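Local coordinates for GGDEF family protein (Vibrio cholerae, PDB 5GZS) that binds arginine in its periplasmic portion and, as a diguanylate cyclase, probably makes the second messenger cyclic di-GMP, at residues R18-F21 with D22-H26; I292-Q296 with Q297-L301; I337-I340 with K341-F345. All blocks are in the same frame, centred on the assembly; numbering follows the deposited sequence.

Overall arrangement
Along the chain the three contacts come in series: each finishes before the next begins, so none nests or crosses. Contact 1 closes no loop but spans successive turns of helix 15-28, the first helix of the N-terminal solute-binding domain. Contact 2 lies in the second such domain, where it folds the loop between strands 288-292 and 303-304. Contact 3 turns the chain from strand 337-340 into helix 344-352. Contacts 2 and 3 are neighbours, about 15 Å apart between centres, and meet where Thr293 packs on Phe344. Contact 1 lies across the chain's centre from both, with centres about 53 Å from contact 2 and 61 Å from contact 3.

Contact 1 (R18-F21 with D22-H26); sequences RVLF and DSIAH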
loop_
_atom_site.group_PDB
_atom_site.type_symbol
_atom_site.label_atom_id
_atom_site.label_comp_id
_atom_site.label_asym_id
_atom_site.label_seq_id
_atom_site.Cartn_x
_atom_site.Cartn_y
_atom_site.Cartn_z
ATOM N N ARG A 18 30.392 10.017 20.211
ATOM C CA ARG A 18 31.240 11.178 20.428
ATOM C C ARG A 18 30.437 12.406 20.834
ATOM O O ARG A 18 30.740 13.029 21.866
ATOM C CB ARG A 18 32.039 11.474 19.177
ATOM C CG ARG A 18 33.262 10.648 19.079
ATOM C CD ARG A 18 33.514 10.216 17.688
ATOM N NE ARG A 18 33.328 11.262 16.690
ATOM C CZ ARG A 18 33.113 10.966 15.410
ATOM N NH1 ARG A 18 33.039 9.682 15.055
ATOM N NH2 ARG A 18 32.942 11.925 14.502
ATOM N N VAL A 19 29.408 12.750 20.053
ATOM C CA VAL A 19 28.634 13.970 20.341
ATOM C C VAL A 19 27.945 13.856 21.693
ATOM O O VAL A 19 28.008 14.761 22.508
ATOM C CB VAL A 19 27.583 14.267 19.242
ATOM C CG1 VAL A 19 26.584 15.288 19.718
ATOM C CG2 VAL A 19 28.273 14.704 17.942
ATOM N N LEU A 20 27.321 12.718 21.943
ATOM C CA LEU A 20 26.598 12.525 23.174
ATOM C C LEU A 20 27.547 12.502 24.383
ATOM O O LEU A 20 27.305 13.198 25.373
ATOM C CB LEU A 20 25.778 11.243 23.089
ATOM C CG LEU A 20 24.880 10.818 24.262
ATOM C CD1 LEU A 20 23.884 11.917 24.664
ATOM C CD2 LEU A 20 24.154 9.461 23.975
ATOM N N PHE A 21 28.635 11.734 24.309
ATOM C CA PHE A 21 29.476 11.572 25.501
ATOM C C PHE A 21 30.452 12.716 25.756
ATOM O O PHE A 21 30.775 12.965 26.900
ATOM C CB PHE A 21 30.224 10.252 25.461
ATOM C CG PHE A 21 29.451 9.139 26.088
ATOM C CD1 PHE A 21 28.436 8.510 25.383
ATOM C CD2 PHE A 21 29.696 8.761 27.408
ATOM C CE1 PHE A 21 27.694 7.516 25.973
ATOM C CE2 PHE A 21 28.970 7.752 28.003
ATOM C CZ PHE A 21 27.962 7.133 27.296
ATOM N N ASP A 22 30.898 13.411 24.709
ATOM C CA ASP A 22 31.520 14.711 24.880
ATOM C C ASP A 22 30.547 15.621 25.629
ATOM O O ASP A 22 30.940 16.346 26.536
ATOM C CB ASP A 22 31.867 15.374 23.541
ATOM C CG ASP A 22 32.918 14.624 22.737
ATOM O OD1 ASP A 22 33.547 13.674 23.283
ATOM O OD2 ASP A 22 33.117 15.015 21.544
ATOM N N SER A 23 29.275 15.610 25.246
ATOM C CA SER A 23 28.368 16.547 25.860
ATOM C C SER A 23 28.202 16.189 27.359
ATOM O O SER A 23 28.207 17.058 28.220
ATOM C CB SER A 23 27.029 16.567 25.126
ATOM O OG SER A 23 26.152 17.545 25.688
ATOM N N ILE A 24 28.125 14.896 27.647
ATOM C CA ILE A 24 27.989 14.392 28.996
ATOM C C ILE A 24 29.273 14.561 29.790
ATOM O O ILE A 24 29.239 14.911 30.970
ATOM C CB ILE A 24 27.611 12.909 28.990
ATOM C CG1 ILE A 24 26.187 12.710 28.459
ATOM C CG2 ILE A 24 27.781 12.316 30.370
ATOM C CD1 ILE A 24 25.985 11.339 27.784
ATOM N N ALA A 25 30.407 14.299 29.134
ATOM C CA ALA A 25 31.692 14.352 29.822
ATOM C C ALA A 25 31.822 15.726 30.399
ATOM O O ALA A 25 32.179 15.903 31.559
ATOM C CB ALA A 25 32.839 14.066 28.894
ATOM N N HIS A 26 31.487 16.698 29.599
ATOM C CA HIS A 26 31.675 18.053 29.944
ATOM C C HIS A 26 30.663 18.510 30.951
ATOM O O HIS A 26 30.967 19.295 31.815
ATOM C CB HIS A 26 31.593 18.888 28.701
ATOM C CG HIS A 26 31.752 20.344 28.950
ATOM N ND1 HIS A 26 32.971 20.930 29.151
ATOM C CD2 HIS A 26 30.844 21.330 29.051
ATOM C CE1 HIS A 26 32.808 22.216 29.346
ATOM N NE2 HIS A 26 31.527 22.480 29.298
#
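Val19, Leu20 and Phe21 join the next turn of helix 15-28 through i to i+4 backbone bonds. Ser23 N gives to Val19 O at 3.1 Å, Ile24 N to Leu20 O at 3.0 Å, and Ala25 N to Phe21 O; His26 N continues the ladder to Asp22 O. The bond from Asp22 N to Arg18 O belongs to the same series, although the position of Arg18 O is doubtful. This is the helix of the beta-alpha-beta unit formed with strands 6-10 and 32-36, in a domain of the family 3 solute-binding proteins.

One face of the helix is apolar and turned into the domain. Leu20 and Phe21 pack on Ile168 of strand 166-170, while Ile24 reaches helix 176-186 at Ile182 and Tyr185. Large apolar side chains suit this buried face, which lies against both the strand and the helix. Val19, on another flank, lies against Leu195 and Ile199 of the long helix 189-218.

The polar side chains find their partners outside the segments. Arg18 forms a salt bridge through NH1 with Asp13, and Asp22 OD1 is hydrogen-bonded to the hydroxyl of Tyr34. Each thus has its own partner, and Arg18 NE is 6.1 Å from Asp22 OD2. Ser23, small enough for a closely packed flank, bonds through OG to the hydroxyl of Tyr185.

Within the apolar face, Ile24 meets both Leu20 and Phe21, four and three residues earlier. Its chi1 of -69° puts CG1 beside the backbone N, on the side of the preceding turn, and an extended chi2 of 152° carries the CD1 methyl on to Leu20. There CD1 meets Leu20 CG at 3.7 Å and sits over one face of the Phe21 ring, 4.4 Å from Phe21 CG.

Contact 2 (I292-Q296 with Q297-L301); sequences ITVSQ and QRKNL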
loop_
_atom_site.group_PDB
_atom_site.type_symbol
_atom_site.label_atom_id
_atom_site.label_comp_id
_atom_site.label_asym_id
_atom_site.label_seq_id
_atom_site.Cartn_x
_atom_site.Cartn_y
_atom_site.Cartn_z
ATOM N N ILE A 292 5.786 15.774 -15.192
ATOM C CA ILE A 292 5.364 15.075 -16.400
ATOM C C ILE A 292 5.028 13.638 -16.055
ATOM O O ILE A 292 5.857 12.920 -15.491
ATOM C CB ILE A 292 6.429 15.128 -17.496
ATOM C CG1 ILE A 292 6.196 14.007 -18.511
ATOM C CG2 ILE A 292 7.819 15.033 -16.883
ATOM C CD1 ILE A 292 7.050 14.115 -19.740
ATOM N N THR A 293 3.814 13.206 -16.393
ATOM C CA THR A 293 3.278 12.024 -15.740
ATOM C C THR A 293 3.718 10.691 -16.331
ATOM O O THR A 293 3.079 9.668 -16.068
ATOM C CB THR A 293 1.763 12.061 -15.718
ATOM O OG1 THR A 293 1.271 12.135 -17.059
ATOM C CG2 THR A 293 1.298 13.260 -14.913
ATOM N N VAL A 294 4.832 10.699 -17.061
ATOM C CA VAL A 294 5.424 9.504 -17.685
ATOM C C VAL A 294 4.366 8.526 -18.183
ATOM O O VAL A 294 4.081 7.489 -17.573
ATOM C CB VAL A 294 6.449 8.780 -16.730
ATOM C CG1 VAL A 294 5.867 8.441 -15.376
ATOM C CG2 VAL A 294 7.062 7.536 -17.397
ATOM N N SER A 295 3.762 8.902 -19.305
ATOM C CA SER A 295 2.858 8.026 -20.029
ATOM C C SER A 295 3.695 6.971 -20.736
ATOM O O SER A 295 4.863 6.762 -20.405
ATOM C CB SER A 295 2.027 8.817 -21.046
ATOM O OG SER A 295 2.870 9.503 -21.959
ATOM N N GLN A 296 3.090 6.308 -21.712
ATOM C CA GLN A 296 3.843 5.514 -22.671
ATOM C C GLN A 296 4.171 6.411 -23.851
ATOM O O GLN A 296 5.294 6.398 -24.362
ATOM C CB GLN A 296 3.048 4.293 -23.124
ATOM C CG GLN A 296 2.782 3.294 -22.025
ATOM C CD GLN A 296 4.055 2.747 -21.437
ATOM O OE1 GLN A 296 5.031 2.515 -22.156
ATOM N NE2 GLN A 296 4.061 2.535 -20.123
ATOM N N GLN A 297 3.172 7.195 -24.261
ATOM C CA GLN A 297 3.311 8.149 -25.354
ATOM C C GLN A 297 4.567 8.981 -25.186
ATOM O O GLN A 297 5.301 9.197 -26.149
ATOM C CB GLN A 297 2.085 9.075 -25.449
ATOM C CG GLN A 297 2.273 10.244 -26.437
ATOM C CD GLN A 297 1.098 11.229 -26.468
ATOM O OE1 GLN A 297 -0.027 10.912 -26.053
ATOM N NE2 GLN A 297 1.369 12.444 -26.942
ATOM N N ARG A 298 4.821 9.417 -23.954
ATOM C CA ARG A 298 5.900 10.363 -23.690
ATOM C C ARG A 298 7.204 9.689 -23.269
ATOM O O ARG A 298 8.261 10.317 -23.302
ATOM C CB ARG A 298 5.454 11.365 -22.625
ATOM C CG ARG A 298 4.490 12.397 -23.166
ATOM C CD ARG A 298 3.599 12.988 -22.087
ATOM N NE ARG A 298 3.420 14.432 -22.272
ATOM C CZ ARG A 298 2.545 14.978 -23.113
ATOM N NH1 ARG A 298 1.761 14.202 -23.859
ATOM N NH2 ARG A 298 2.460 16.305 -23.215
ATOM N N LYS A 299 7.127 8.402 -22.931
ATOM C CA LYS A 299 8.225 7.686 -22.265
ATOM C C LYS A 299 9.569 7.743 -23.001
ATOM O O LYS A 299 10.633 7.648 -22.380
ATOM C CB LYS A 299 7.834 6.219 -22.041
ATOM C CG LYS A 299 8.423 5.603 -20.763
ATOM C CD LYS A 299 7.359 4.787 -20.006
ATOM C CE LYS A 299 7.930 3.980 -18.836
ATOM N NZ LYS A 299 7.030 2.849 -18.415
ATOM N N ASN A 300 9.509 7.925 -24.311
ATOM C CA ASN A 300 10.693 7.870 -25.150
ATOM C C ASN A 300 11.135 9.225 -25.685
ATOM O O ASN A 300 12.156 9.317 -26.369
ATOM C CB ASN A 300 10.430 6.941 -26.334
ATOM C CG ASN A 300 9.110 7.251 -27.031
ATOM O OD1 ASN A 300 8.128 7.645 -26.387
ATOM N ND2 ASN A 300 9.094 7.110 -28.357
ATOM N N LEU A 301 10.364 10.276 -25.410
ATOM C CA LEU A 301 10.668 11.595 -25.982
ATOM C C LEU A 301 11.466 12.468 -25.027
ATOM O O LEU A 301 11.878 13.571 -25.372
ATOM C CB LEU A 301 9.378 12.295 -26.385
ATOM C CG LEU A 301 8.501 11.397 -27.265
ATOM C CD1 LEU A 301 7.043 11.583 -26.913
ATOM C CD2 LEU A 301 8.740 11.717 -28.746
#
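Ser295 OG accepts the backbone N-H of Arg298 at 2.8 Å. One residue further along, Lys299 N donates to Gln296 O at 3.1 Å. The second bond arrives from above the carbonyl plane, with a C=O...N angle of only 110°, as befits a tight turn of chain. Ser295 can make the first bond because chi1 of 58° sets OG between its own backbone N and carbonyl carbon, facing the returning chain. Serine suits this place, since its short side chain lets OG take up the backbone N-H three residues on. Nearby, Gln296 N is held by Glu347 of helix 344-352.

The turn follows strand 288-292 in a lobe of the periplasmic-binding-protein fold. In sequence, Thr293 and Arg298 probably correspond to Thr59 and Arg64, which line the arginine pocket of the first domain.

Farther out, Ile292 CD1 approaches CB of Arg298 at 4.3 Å and comes near the plane of the guanidinium, at its edge; Phe278 of helix 277-282 touches both residues. On the other flank the flexible aliphatic stem of Lys299 crosses Val294, with Val294 CG2 3.8 Å from Lys299 CD. Gln296 and Lys299 run side by side in the same direction, Gln296 OE1 standing 3.9 Å from Lys299 CD. Their nitrogens, Gln296 NE2 and Lys299 NZ, are both donors and make no hydrogen bond at 3.4 Å.

Contact 3 (I337-I340 with K341-F345); sequences IGVI and KDDFF
The first torsion of Val339 brings it to Phe345: CG1 stands opposite the backbone N (chi1 -159°) and reaches across the turn to Phe345 CB, 3.6 Å away. That CB is set by the backbone at the start of the helix, and the Phe345 chi1 of -70° only turns the ring, which leads away from Val339. The two side chains cross at about a right angle. Valine suits this buried place, being beta-branched, as strands favour, and offering CG1 as the methyl that makes the contact.

Between them the chain makes a type II beta turn from Ile340 to Asp343, closed by Asp343 N donating to Ile340 O at 3.0 Å. Asp342, third in the turn, takes the left-handed backbone conformation, which aspartate adopts more readily than beta-branched residues do. Both exposed residues of the turn are charged, and they pair: Lys341 NZ meets Asp342 OD2 at 3.2 Å in a salt bridge.

Asp343 also serves as the N-cap of helix 344-352. Its OD2 accepts from Phe345 N at 3.1 Å, the N-H coming from above the carboxylate plane, so that a backbone donor in the first turn of the helix is satisfied. The carboxylate would also interact favourably with the positive end of the helix dipole. Across the turn, Asp343 CB lies 3.6 Å from Ile340 CB.

The whole forms the strand-to-helix junction of a beta-alpha-beta unit that continues to strand 359-361. Strand 337-340 lies in the sheet between strands 359-361 and 378-382, and the Phe345 side chain packs on Val380 and Asn382 of the latter.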
loop_
_atom_site.group_PDB
_atom_site.type_symbol
_atom_site.label_atom_id
_atom_site.label_comp_id
_atom_site.label_asym_id
_atom_site.label_seq_id
_atom_site.Cartn_x
_atom_site.Cartn_y
_atom_site.Cartn_z
ATOM N N ILE A 337 -17.674 8.614 -20.570
ATOM C CA ILE A 337 -16.525 9.127 -19.852
ATOM C C ILE A 337 -15.824 10.185 -20.666
ATOM O O ILE A 337 -15.491 9.977 -21.836
ATOM C CB ILE A 337 -15.522 8.028 -19.484
ATOM C CG1 ILE A 337 -16.110 7.103 -18.403
ATOM C CG2 ILE A 337 -14.245 8.649 -18.964
ATOM C CD1 ILE A 337 -15.482 5.752 -18.369
ATOM N N GLY A 338 -15.604 11.336 -20.050
ATOM C CA GLY A 338 -14.929 12.405 -20.745
ATOM C C GLY A 338 -13.469 12.497 -20.380
ATOM O O GLY A 338 -13.125 12.561 -19.194
ATOM N N VAL A 339 -12.611 12.510 -21.402
ATOM C CA VAL A 339 -11.192 12.803 -21.221
ATOM C C VAL A 339 -10.768 13.933 -22.150
ATOM O O VAL A 339 -11.529 14.329 -23.033
ATOM C CB VAL A 339 -10.295 11.576 -21.493
ATOM C CG1 VAL A 339 -8.932 11.757 -20.817
ATOM C CG2 VAL A 339 -10.947 10.311 -20.970
ATOM N N ILE A 340 -9.562 14.454 -21.925
ATOM C CA ILE A 340 -8.911 15.399 -22.818
ATOM C C ILE A 340 -8.075 14.663 -23.880
ATOM O O ILE A 340 -7.353 13.711 -23.562
ATOM C CB ILE A 340 -8.000 16.345 -22.026
ATOM C CG1 ILE A 340 -8.745 16.901 -20.810
ATOM C CG2 ILE A 340 -7.508 17.460 -22.915
ATOM C CD1 ILE A 340 -7.861 17.705 -19.876
ATOM N N LYS A 341 -8.171 15.101 -25.133
ATOM C CA LYS A 341 -7.433 14.449 -26.219
ATOM C C LYS A 341 -5.909 14.497 -25.995
ATOM O O LYS A 341 -5.359 15.518 -25.571
ATOM C CB LYS A 341 -7.795 15.084 -27.567
ATOM C CG LYS A 341 -7.391 14.244 -28.774
ATOM C CD LYS A 341 -7.309 15.052 -30.065
ATOM C CE LYS A 341 -6.008 15.827 -30.118
ATOM N NZ LYS A 341 -5.338 15.812 -31.459
ATOM N N ASP A 342 -5.247 13.371 -26.261
ATOM C CA ASP A 342 -3.807 13.182 -26.026
ATOM C C ASP A 342 -3.388 13.273 -24.560
ATOM O O ASP A 342 -2.201 13.148 -24.251
ATOM C CB ASP A 342 -2.969 14.178 -26.840
ATOM C CG ASP A 342 -3.321 14.175 -28.326
ATOM O OD1 ASP A 342 -3.470 13.084 -28.909
ATOM O OD2 ASP A 342 -3.385 15.263 -28.929
ATOM N N ASP A 343 -4.342 13.478 -23.658
ATOM C CA ASP A 343 -4.009 13.557 -22.239
ATOM C C ASP A 343 -3.619 12.160 -21.751
ATOM O O ASP A 343 -4.014 11.155 -22.346
ATOM C CB ASP A 343 -5.183 14.121 -21.422
ATOM C CG ASP A 343 -4.965 14.011 -19.909
ATOM O OD1 ASP A 343 -3.858 14.369 -19.448
ATOM O OD2 ASP A 343 -5.896 13.561 -19.187
ATOM N N PHE A 344 -2.836 12.100 -20.683
ATOM C CA PHE A 344 -2.506 10.841 -20.056
ATOM C C PHE A 344 -3.729 9.994 -19.654
ATOM O O PHE A 344 -3.671 8.761 -19.729
ATOM C CB PHE A 344 -1.655 11.078 -18.816
ATOM C CG PHE A 344 -1.678 9.926 -17.848
ATOM C CD1 PHE A 344 -1.073 8.712 -18.177
ATOM C CD2 PHE A 344 -2.295 10.052 -16.614
ATOM C CE1 PHE A 344 -1.088 7.637 -17.294
ATOM C CE2 PHE A 344 -2.310 8.989 -15.716
ATOM C CZ PHE A 344 -1.709 7.773 -16.056
ATOM N N PHE A 345 -4.826 10.618 -19.223
ATOM C CA PHE A 345 -5.966 9.810 -18.752
ATOM C C PHE A 345 -6.607 9.123 -19.949
ATOM O O PHE A 345 -7.177 8.045 -19.814
ATOM C CB PHE A 345 -6.996 10.652 -17.970
ATOM C CG PHE A 345 -6.500 11.126 -16.621
ATOM C CD1 PHE A 345 -5.661 10.330 -15.850
ATOM C CD2 PHE A 345 -6.850 12.377 -16.136
ATOM C CE1 PHE A 345 -5.200 10.769 -14.618
ATOM C CE2 PHE A 345 -6.379 12.826 -14.896
ATOM C CZ PHE A 345 -5.559 12.024 -14.139
#